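Local structure of gamma-glutamyl-gamma-aminobutyrate hydrolase PuuD (Escherichia coli, 6VTV) at residues E60-L71 with I103-I112; N37-L45 with R238-T246. The protein hydrolyses the gamma-glutamyl linkage of gamma-glutamyl-gamma-aminobutyrate, releasing glutamate in the last step of the route from putrescine to 4-aminobutanoate. All coordinates share one frame; numbering follows the deposited sequence.

Contact 1 of 2, residues E60-L71 with I103-I112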
loop_
_atom_site.group_PDB
_atom_site.type_symbol
_atom_site.label_atom_id
_atom_site.label_comp_id
_atom_site.label_asym_id
_atom_site.label_seq_id
_atom_site.Cartn_x
_atom_site.Cartn_y
_atom_site.Cartn_z
ATOM N N GLU B 60 -11.982 0.440 -12.944
ATOM C CA GLU B 60 -12.180 1.323 -14.089
ATOM C C GLU B 60 -11.993 2.786 -13.714
ATOM O O GLU B 60 -11.541 3.586 -14.541
ATOM C CB GLU B 60 -13.569 1.104 -14.689
ATOM C CG GLU B 60 -13.730 -0.218 -15.424
ATOM C CD GLU B 60 -13.121 -0.193 -16.812
ATOM O OE1 GLU B 60 -12.002 -0.722 -16.981
ATOM O OE2 GLU B 60 -13.762 0.354 -17.735
ATOM N N GLN B 61 -12.335 3.159 -12.478
ATOM C CA GLN B 61 -12.152 4.541 -12.050
ATOM C C GLN B 61 -10.685 4.864 -11.793
ATOM O O GLN B 61 -10.269 6.017 -11.950
ATOM C CB GLN B 61 -12.975 4.817 -10.791
ATOM C CG GLN B 61 -14.478 4.822 -11.008
ATOM C CD GLN B 61 -15.244 4.964 -9.707
ATOM O OE1 GLN B 61 -15.348 6.058 -9.153
ATOM N NE2 GLN B 61 -15.783 3.857 -9.213
ATOM N N LEU B 62 -9.890 3.868 -11.405
ATOM C CA LEU B 62 -8.504 4.097 -11.014
ATOM C C LEU B 62 -7.548 4.094 -12.203
ATOM O O LEU B 62 -6.584 4.869 -12.220
ATOM C CB LEU B 62 -8.066 3.038 -9.998
ATOM C CG LEU B 62 -6.651 3.177 -9.430
ATOM C CD1 LEU B 62 -6.362 4.613 -9.013
ATOM C CD2 LEU B 62 -6.450 2.228 -8.270
ATOM N N LEU B 63 -7.794 3.238 -13.194
ATOM C CA LEU B 63 -6.871 3.094 -14.318
ATOM C C LEU B 63 -6.503 4.404 -15.012
ATOM O O LEU B 63 -5.315 4.577 -15.335
ATOM C CB LEU B 63 -7.456 2.101 -15.332
ATOM C CG LEU B 63 -7.487 0.642 -14.877
ATOM C CD1 LEU B 63 -8.400 -0.158 -15.781
ATOM C CD2 LEU B 63 -6.085 0.044 -14.852
ATOM N N PRO B 64 -7.422 5.342 -15.275
ATOM C CA PRO B 64 -7.003 6.606 -15.909
ATOM C C PRO B 64 -5.989 7.393 -15.099
ATOM O O PRO B 64 -5.284 8.235 -15.670
ATOM C CB PRO B 64 -8.320 7.381 -16.053
ATOM C CG PRO B 64 -9.368 6.335 -16.081
ATOM C CD PRO B 64 -8.889 5.267 -15.148
ATOM N N LYS B 65 -5.888 7.150 -13.796
ATOM C CA LYS B 65 -4.949 7.861 -12.941
ATOM C C LYS B 65 -3.610 7.147 -12.803
ATOM O O LYS B 65 -2.711 7.671 -12.138
ATOM C CB LYS B 65 -5.573 8.082 -11.559
ATOM C CG LYS B 65 -6.744 9.053 -11.584
ATOM C CD LYS B 65 -7.677 8.854 -10.402
ATOM C CE LYS B 65 -8.829 9.846 -10.453
ATOM N NZ LYS B 65 -9.909 9.505 -9.488
ATOM N N LEU B 66 -3.453 5.978 -13.417
ATOM C CA LEU B 66 -2.207 5.227 -13.370
ATOM C C LEU B 66 -1.456 5.395 -14.683
ATOM O O LEU B 66 -2.026 5.189 -15.761
ATOM C CB LEU B 66 -2.471 3.745 -13.103
ATOM C CG LEU B 66 -3.255 3.416 -11.833
ATOM C CD1 LEU B 66 -3.602 1.936 -11.786
ATOM C CD2 LEU B 66 -2.462 3.821 -10.603
ATOM N N ASP B 67 -0.182 5.772 -14.591
ATOM C CA ASP B 67 0.685 5.857 -15.757
ATOM C C ASP B 67 1.502 4.593 -15.979
ATOM O O ASP B 67 2.173 4.480 -17.009
ATOM C CB ASP B 67 1.628 7.062 -15.633
ATOM C CG ASP B 67 0.892 8.347 -15.298
ATOM O OD1 ASP B 67 -0.090 8.675 -15.999
ATOM O OD2 ASP B 67 1.297 9.030 -14.334
ATOM N N GLY B 68 1.459 3.650 -15.043
ATOM C CA GLY B 68 2.180 2.400 -15.184
ATOM C C GLY B 68 1.730 1.413 -14.132
ATOM O O GLY B 68 1.238 1.795 -13.065
ATOM N N ILE B 69 1.900 0.132 -14.451
ATOM C CA ILE B 69 1.522 -0.963 -13.565
ATOM C C ILE B 69 2.786 -1.702 -13.150
ATOM O O ILE B 69 3.633 -2.018 -13.995
ATOM C CB ILE B 69 0.519 -1.922 -14.232
ATOM C CG1 ILE B 69 -0.721 -1.156 -14.703
ATOM C CG2 ILE B 69 0.120 -3.031 -13.271
ATOM C CD1 ILE B 69 -1.370 -0.322 -13.622
ATOM N N TYR B 70 2.905 -1.984 -11.855
ATOM C CA TYR B 70 4.109 -2.557 -11.263
ATOM C C TYR B 70 3.714 -3.832 -10.530
ATOM O O TYR B 70 2.963 -3.782 -9.550
ATOM C CB TYR B 70 4.764 -1.550 -10.316
ATOM C CG TYR B 70 6.106 -1.944 -9.742
ATOM C CD1 TYR B 70 7.013 -2.702 -10.472
ATOM C CD2 TYR B 70 6.476 -1.530 -8.469
ATOM C CE1 TYR B 70 8.246 -3.048 -9.937
ATOM C CE2 TYR B 70 7.696 -1.872 -7.927
ATOM C CZ TYR B 70 8.580 -2.626 -8.663
ATOM O OH TYR B 70 9.799 -2.959 -8.115
ATOM N N LEU B 71 4.209 -4.974 -11.008
ATOM C CA LEU B 71 3.885 -6.273 -10.423
ATOM C C LEU B 71 5.093 -6.812 -9.669
ATOM O O LEU B 71 5.995 -7.403 -10.284
ATOM C CB LEU B 71 3.451 -7.262 -11.509
ATOM C CG LEU B 71 2.260 -6.886 -12.391
ATOM C CD1 LEU B 71 1.933 -8.033 -13.326
ATOM C CD2 LEU B 71 1.048 -6.518 -11.554
ATOM N N ILE B 103 -5.932 -6.390 -13.639
ATOM C CA ILE B 103 -5.215 -5.169 -13.987
ATOM C C ILE B 103 -4.270 -5.389 -15.167
ATOM O O ILE B 103 -3.970 -4.442 -15.903
ATOM C CB ILE B 103 -4.480 -4.611 -12.756
ATOM C CG1 ILE B 103 -4.221 -3.112 -12.930
ATOM C CG2 ILE B 103 -3.180 -5.363 -12.502
ATOM C CD1 ILE B 103 -3.959 -2.385 -11.635
ATOM N N ILE B 104 -3.796 -6.618 -15.383
ATOM C CA ILE B 104 -2.986 -6.893 -16.568
ATOM C C ILE B 104 -3.836 -6.771 -17.827
ATOM O O ILE B 104 -3.481 -6.050 -18.767
ATOM C CB ILE B 104 -2.327 -8.282 -16.471
ATOM C CG1 ILE B 104 -1.217 -8.292 -15.419
ATOM C CG2 ILE B 104 -1.767 -8.698 -17.824
ATOM C CD1 ILE B 104 -0.730 -9.687 -15.081
ATOM N N ASN B 105 -4.974 -7.474 -17.859
ATOM C CA ASN B 105 -5.853 -7.432 -19.024
ATOM C C ASN B 105 -6.300 -6.009 -19.331
ATOM O O ASN B 105 -6.374 -5.610 -20.499
ATOM C CB ASN B 105 -7.070 -8.326 -18.791
ATOM C CG ASN B 105 -6.742 -9.800 -18.902
ATOM O OD1 ASN B 105 -6.103 -10.236 -19.859
ATOM N ND2 ASN B 105 -7.177 -10.576 -17.916
ATOM N N ALA B 106 -6.608 -5.232 -18.293
ATOM C CA ALA B 106 -7.028 -3.852 -18.504
ATOM C C ALA B 106 -5.883 -3.000 -19.034
ATOM O O ALA B 106 -6.074 -2.196 -19.952
ATOM C CB ALA B 106 -7.579 -3.272 -17.203
ATOM N N ALA B 107 -4.682 -3.167 -18.474
ATOM C CA ALA B 107 -3.547 -2.366 -18.920
ATOM C C ALA B 107 -3.101 -2.746 -20.327
ATOM O O ALA B 107 -2.545 -1.907 -21.045
ATOM C CB ALA B 107 -2.381 -2.506 -17.940
ATOM N N LEU B 108 -3.324 -3.996 -20.739
ATOM C CA LEU B 108 -2.933 -4.395 -22.085
ATOM C C LEU B 108 -3.858 -3.797 -23.134
ATOM O O LEU B 108 -3.410 -3.470 -24.241
ATOM C CB LEU B 108 -2.905 -5.919 -22.199
ATOM C CG LEU B 108 -1.786 -6.626 -21.430
ATOM C CD1 LEU B 108 -1.795 -8.120 -21.711
ATOM C CD2 LEU B 108 -0.432 -6.021 -21.773
ATOM N N GLU B 109 -5.140 -3.636 -22.805
ATOM C CA GLU B 109 -6.057 -2.976 -23.722
ATOM C C GLU B 109 -5.837 -1.469 -23.750
ATOM O O GLU B 109 -5.936 -0.853 -24.816
ATOM C CB GLU B 109 -7.502 -3.296 -23.336
ATOM C CG GLU B 109 -8.524 -2.485 -24.100
ATOM C CD GLU B 109 -9.939 -2.921 -23.803
ATOM O OE1 GLU B 109 -10.171 -4.144 -23.689
ATOM O OE2 GLU B 109 -10.821 -2.046 -23.697
ATOM N N ARG B 110 -5.536 -0.864 -22.602
ATOM C CA ARG B 110 -5.282 0.569 -22.520
ATOM C C ARG B 110 -3.846 0.941 -22.867
ATOM O O ARG B 110 -3.508 2.130 -22.827
ATOM C CB ARG B 110 -5.618 1.082 -21.116
ATOM C CG ARG B 110 -7.028 0.751 -20.663
ATOM C CD ARG B 110 -7.383 1.456 -19.367
ATOM N NE ARG B 110 -8.779 1.237 -19.003
ATOM C CZ ARG B 110 -9.584 2.185 -18.538
ATOM N NH1 ARG B 110 -9.131 3.421 -18.380
ATOM N NH2 ARG B 110 -10.843 1.901 -18.231
ATOM N N ARG B 111 -3.003 -0.041 -23.195
ATOM C CA ARG B 111 -1.600 0.190 -23.552
ATOM C C ARG B 111 -0.855 0.924 -22.437
ATOM O O ARG B 111 0.022 1.754 -22.689
ATOM C CB ARG B 111 -1.486 0.934 -24.887
ATOM C CG ARG B 111 -2.451 0.410 -25.943
ATOM C CD ARG B 111 -2.022 0.728 -27.371
ATOM N NE ARG B 111 -1.126 1.875 -27.462
ATOM C CZ ARG B 111 0.006 1.882 -28.159
ATOM N NH1 ARG B 111 0.381 0.801 -28.829
ATOM N NH2 ARG B 111 0.763 2.971 -28.189
ATOM N N ILE B 112 -1.206 0.612 -21.197
ATOM C CA ILE B 112 -0.497 1.158 -20.038
ATOM C C ILE B 112 0.771 0.338 -19.812
ATOM O O ILE B 112 0.705 -0.900 -19.823
ATOM C CB ILE B 112 -1.391 1.135 -18.802
ATOM C CG1 ILE B 112 -2.664 1.949 -19.043
ATOM C CG2 ILE B 112 -0.643 1.658 -17.584
ATOM C CD1 ILE B 112 -3.696 1.797 -17.948
#
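Leu63 lays its CD1 methyl over one face of the Arg110 guanidinium, off-centre toward the rim and 3.5 Å from Arg110 NE. The same methyl meets Ala106 CB, also at 3.5 Å, one turn earlier on helix 94-109. Arg110 can slide beneath the leucine because its chain runs extended from CG to NE (chi2 -171°, chi3 175°), crossing Leu63 at about a right angle and bringing NH1 up against the ring of Pro64. At its far end NH2 forms a salt bridge with Glu60 OE1 at 3.1 Å. The hydrogen bond within that bridge is weak, its N-H...O angle being 137°, and the carboxylate stands almost perpendicular to the guanidinium plane.

Deeper in, the strand takes over from the helical turns. Ile69 and Ile103 reach toward each other tip to tip, CD1 to CD1 at 3.9 Å, while Ile69 CG1 packs against both Ala107 CB and Ile112 CG2. Leu71 continues the line, its CD1 lying 3.6 Å from Ile104 CD1. Where the chain turns out of the helix past Arg111, Ile112 sets CG2 3.8 Å from Gly68 CA. Strand 68-71 and helix 94-109, which leads into the parallel neighbouring strand 114-117, thus make the right-handed beta-alpha-beta crossover expected of the class I glutamine amidotransferase fold.

Apolar side chains make up the interior of the contact; the ion pair lies at its exposed margin, where solvent would probably weaken it, and the arginine pairs an apolar contact over one guanidinium face with a weak ionic contact at NH2.

Contact 2 of 2, residues N37-L45 with R238-T246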
loop_
_atom_site.group_PDB
_atom_site.type_symbol
_atom_site.label_atom_id
_atom_site.label_comp_id
_atom_site.label_asym_id
_atom_site.label_seq_id
_atom_site.Cartn_x
_atom_site.Cartn_y
_atom_site.Cartn_z
ATOM N N ASN B 37 11.581 1.264 -3.267
ATOM C CA ASN B 37 12.803 2.050 -3.402
ATOM C C ASN B 37 13.276 2.098 -4.850
ATOM O O ASN B 37 13.792 3.125 -5.308
ATOM C CB ASN B 37 13.898 1.474 -2.503
ATOM C CG ASN B 37 13.497 1.437 -1.042
ATOM O OD1 ASN B 37 12.731 2.279 -0.573
ATOM N ND2 ASN B 37 14.015 0.456 -0.312
ATOM N N ALA B 38 13.106 0.998 -5.586
ATOM C CA ALA B 38 13.573 0.954 -6.968
ATOM C C ALA B 38 12.760 1.885 -7.859
ATOM O O ALA B 38 13.316 2.550 -8.741
ATOM C CB ALA B 38 13.519 -0.478 -7.494
ATOM N N ILE B 39 11.442 1.941 -7.648
ATOM C CA ILE B 39 10.601 2.848 -8.427
ATOM C C ILE B 39 10.954 4.296 -8.110
ATOM O O ILE B 39 11.069 5.138 -9.009
ATOM C CB ILE B 39 9.112 2.558 -8.163
ATOM C CG1 ILE B 39 8.688 1.270 -8.865
ATOM C CG2 ILE B 39 8.248 3.719 -8.627
ATOM C CD1 ILE B 39 8.583 1.400 -10.368
ATOM N N ILE B 40 11.134 4.601 -6.822
ATOM C CA ILE B 40 11.485 5.956 -6.404
ATOM C C ILE B 40 12.779 6.402 -7.073
ATOM O O ILE B 40 12.858 7.493 -7.650
ATOM C CB ILE B 40 11.597 6.030 -4.869
ATOM C CG1 ILE B 40 10.236 5.792 -4.209
ATOM C CG2 ILE B 40 12.183 7.368 -4.440
ATOM C CD1 ILE B 40 9.279 6.949 -4.346
ATOM N N HIS B 41 13.812 5.557 -7.006
ATOM C CA HIS B 41 15.113 5.924 -7.557
ATOM C C HIS B 41 15.045 6.171 -9.059
ATOM O O HIS B 41 15.819 6.973 -9.591
ATOM C CB HIS B 41 16.137 4.832 -7.243
ATOM C CG HIS B 41 17.547 5.207 -7.581
ATOM N ND1 HIS B 41 18.130 4.896 -8.791
ATOM C CD2 HIS B 41 18.491 5.862 -6.865
ATOM C CE1 HIS B 41 19.373 5.346 -8.807
ATOM N NE2 HIS B 41 19.617 5.936 -7.650
ATOM N N ALA B 42 14.127 5.503 -9.754
ATOM C CA ALA B 42 13.984 5.656 -11.197
ATOM C C ALA B 42 13.083 6.821 -11.587
ATOM O O ALA B 42 12.958 7.112 -12.781
ATOM C CB ALA B 42 13.448 4.362 -11.814
ATOM N N GLY B 43 12.455 7.489 -10.624
ATOM C CA GLY B 43 11.643 8.653 -10.905
ATOM C C GLY B 43 10.147 8.434 -10.896
ATOM O O GLY B 43 9.413 9.292 -11.398
ATOM N N GLY B 44 9.669 7.322 -10.344
ATOM C CA GLY B 44 8.249 7.062 -10.308
ATOM C C GLY B 44 7.597 7.483 -9.002
ATOM O O GLY B 44 8.254 7.647 -7.974
ATOM N N LEU B 45 6.279 7.668 -9.066
ATOM C CA LEU B 45 5.462 7.965 -7.894
ATOM C C LEU B 45 4.598 6.747 -7.598
ATOM O O LEU B 45 3.547 6.563 -8.232
ATOM C CB LEU B 45 4.594 9.204 -8.132
ATOM C CG LEU B 45 3.974 9.903 -6.916
ATOM C CD1 LEU B 45 3.697 11.362 -7.235
ATOM C CD2 LEU B 45 2.696 9.217 -6.451
ATOM N N ARG B 238 19.223 -0.799 -12.910
ATOM C CA ARG B 238 18.928 0.620 -13.081
ATOM C C ARG B 238 18.350 0.902 -14.462
ATOM O O ARG B 238 17.414 1.697 -14.600
ATOM C CB ARG B 238 20.197 1.442 -12.847
ATOM C CG ARG B 238 20.010 2.639 -11.931
ATOM C CD ARG B 238 21.311 3.015 -11.232
ATOM N NE ARG B 238 22.454 3.015 -12.143
ATOM C CZ ARG B 238 23.532 2.252 -11.991
ATOM N NH1 ARG B 238 23.623 1.422 -10.959
ATOM N NH2 ARG B 238 24.524 2.320 -12.869
ATOM N N ILE B 239 18.887 0.251 -15.496
ATOM C CA ILE B 239 18.414 0.499 -16.854
ATOM C C ILE B 239 16.991 -0.019 -17.033
ATOM O O ILE B 239 16.169 0.608 -17.714
ATOM C CB ILE B 239 19.387 -0.121 -17.873
ATOM C CG1 ILE B 239 20.744 0.584 -17.797
ATOM C CG2 ILE B 239 18.825 -0.032 -19.283
ATOM C CD1 ILE B 239 21.821 -0.051 -18.649
ATOM N N LEU B 240 16.670 -1.161 -16.418
ATOM C CA LEU B 240 15.332 -1.729 -16.556
ATOM C C LEU B 240 14.280 -0.810 -15.951
ATOM O O LEU B 240 13.247 -0.531 -16.574
ATOM C CB LEU B 240 15.277 -3.108 -15.900
ATOM C CG LEU B 240 16.079 -4.218 -16.573
ATOM C CD1 LEU B 240 15.995 -5.498 -15.760
ATOM C CD2 LEU B 240 15.581 -4.446 -17.990
ATOM N N PHE B 241 14.523 -0.333 -14.729
ATOM C CA PHE B 241 13.584 0.591 -14.105
ATOM C C PHE B 241 13.578 1.935 -14.824
ATOM O O PHE B 241 12.529 2.580 -14.931
ATOM C CB PHE B 241 13.923 0.762 -12.625
ATOM C CG PHE B 241 13.467 -0.388 -11.767
ATOM C CD1 PHE B 241 12.140 -0.512 -11.379
ATOM C CD2 PHE B 241 14.371 -1.354 -11.360
ATOM C CE1 PHE B 241 11.730 -1.578 -10.594
ATOM C CE2 PHE B 241 13.969 -2.419 -10.578
ATOM C CZ PHE B 241 12.647 -2.533 -10.195
ATOM N N GLU B 242 14.734 2.376 -15.324
ATOM C CA GLU B 242 14.766 3.614 -16.096
ATOM C C GLU B 242 13.931 3.488 -17.364
ATOM O O GLU B 242 13.198 4.418 -17.727
ATOM C CB GLU B 242 16.213 3.995 -16.421
ATOM C CG GLU B 242 16.905 4.842 -15.346
ATOM C CD GLU B 242 18.410 4.856 -15.540
ATOM O OE1 GLU B 242 19.154 5.359 -14.665
ATOM O OE2 GLU B 242 18.847 4.343 -16.589
ATOM N N GLY B 243 14.006 2.331 -18.027
ATOM C CA GLY B 243 13.221 2.130 -19.233
ATOM C C GLY B 243 11.729 2.050 -18.963
ATOM O O GLY B 243 10.918 2.510 -19.772
ATOM N N PHE B 244 11.348 1.460 -17.827
ATOM C CA PHE B 244 9.939 1.417 -17.444
ATOM C C PHE B 244 9.384 2.823 -17.232
ATOM O O PHE B 244 8.321 3.171 -17.760
ATOM C CB PHE B 244 9.778 0.571 -16.179
ATOM C CG PHE B 244 8.388 0.578 -15.615
ATOM C CD1 PHE B 244 7.292 0.384 -16.437
ATOM C CD2 PHE B 244 8.178 0.775 -14.261
ATOM C CE1 PHE B 244 6.013 0.388 -15.921
ATOM C CE2 PHE B 244 6.901 0.780 -13.737
ATOM C CZ PHE B 244 5.816 0.587 -14.570
ATOM N N ILE B 245 10.096 3.646 -16.459
ATOM C CA ILE B 245 9.619 4.998 -16.174
ATOM C C ILE B 245 9.586 5.834 -17.448
ATOM O O ILE B 245 8.661 6.630 -17.661
ATOM C CB ILE B 245 10.491 5.648 -15.083
ATOM C CG1 ILE B 245 10.338 4.892 -13.762
ATOM C CG2 ILE B 245 10.111 7.101 -14.893
ATOM C CD1 ILE B 245 8.903 4.797 -13.279
ATOM N N THR B 246 10.586 5.662 -18.319
ATOM C CA THR B 246 10.584 6.354 -19.605
ATOM C C THR B 246 9.363 5.969 -20.432
ATOM O O THR B 246 8.777 6.811 -21.123
ATOM C CB THR B 246 11.867 6.037 -20.373
ATOM O OG1 THR B 246 13.003 6.486 -19.624
ATOM C CG2 THR B 246 11.864 6.719 -21.739
#
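Arg238 meets His41 through its aliphatic part, CD lying 3.9 Å from His41 CE1. The imidazole and guanidinium planes stand 73° apart, so the two groups are not stacked. The Arg238 NH1 atom turns instead to the backbone oxygen of Ser232, in a weak hydrogen bond.

One turn on, Phe241 receives Ala38 CB over one face of its ring in a CH-pi contact, 3.6 Å from the centroid. Ile39 CD1 comes to the edge of the same ring, while Phe115 meets it edge-to-face. Closer to the backbone, Phe241 CB touches Ala42 CB at 3.7 Å. The ring also lies about 4 Å from the side chain of Glu228, a predicted active-site residue, so that Phe241 brings the helix 235-254 side of the contact next to the presumed Cys-His-Glu triad of a class I glutamine amidotransferase domain. The two short helical segments cross at -67°, with axes 9.1 Å apart, and the backbones come near each other at Ala42 and Glu242.

Phe244 offers its ring edge to Ile39 CD1, which lies in the ring plane 3.8 Å from CE2. With CG anti to the backbone N (chi1 174°), the phenyl is turned toward the sheet, where it also touches Ile14 of strand 13-23.

Ile245 straddles the end of helix 33-42, closed by a Schellman motif at Gly43. Its CG2 reaches the carbonyl oxygen of Ala42 at 3.5 Å and its CG1 packs on Ala42 CB. The remaining methyl, CD1, settles 3.8 Å from Gly44 CA, a spot where the glycine backbone allows close approach.

In the fold
Contacts 1 and 2 have centres about 17 Å apart. Helix 94-109 of contact 1 and the two helices of contact 2 lie on opposite faces of the central sheet, with strand 68-71 between them. Ile69 and Leu71 face helix 94-109 in contact 1, while Tyr70 reaches the other way into contact 2, its CE2 3.4 Å from Ile39 CG1 and its OH 3.4 Å from Phe241 CE1. Along the chain, segment 37-45 comes first, then both segments of contact 1, and 238-246 last, so the C-terminal helix returns to pack beside an early one. This helix-sheet-helix layering supplies the framework carrying the predicted nucleophile Cys118, which follows strand 114-117. Both contacts also touch the second subunit of the homodimer.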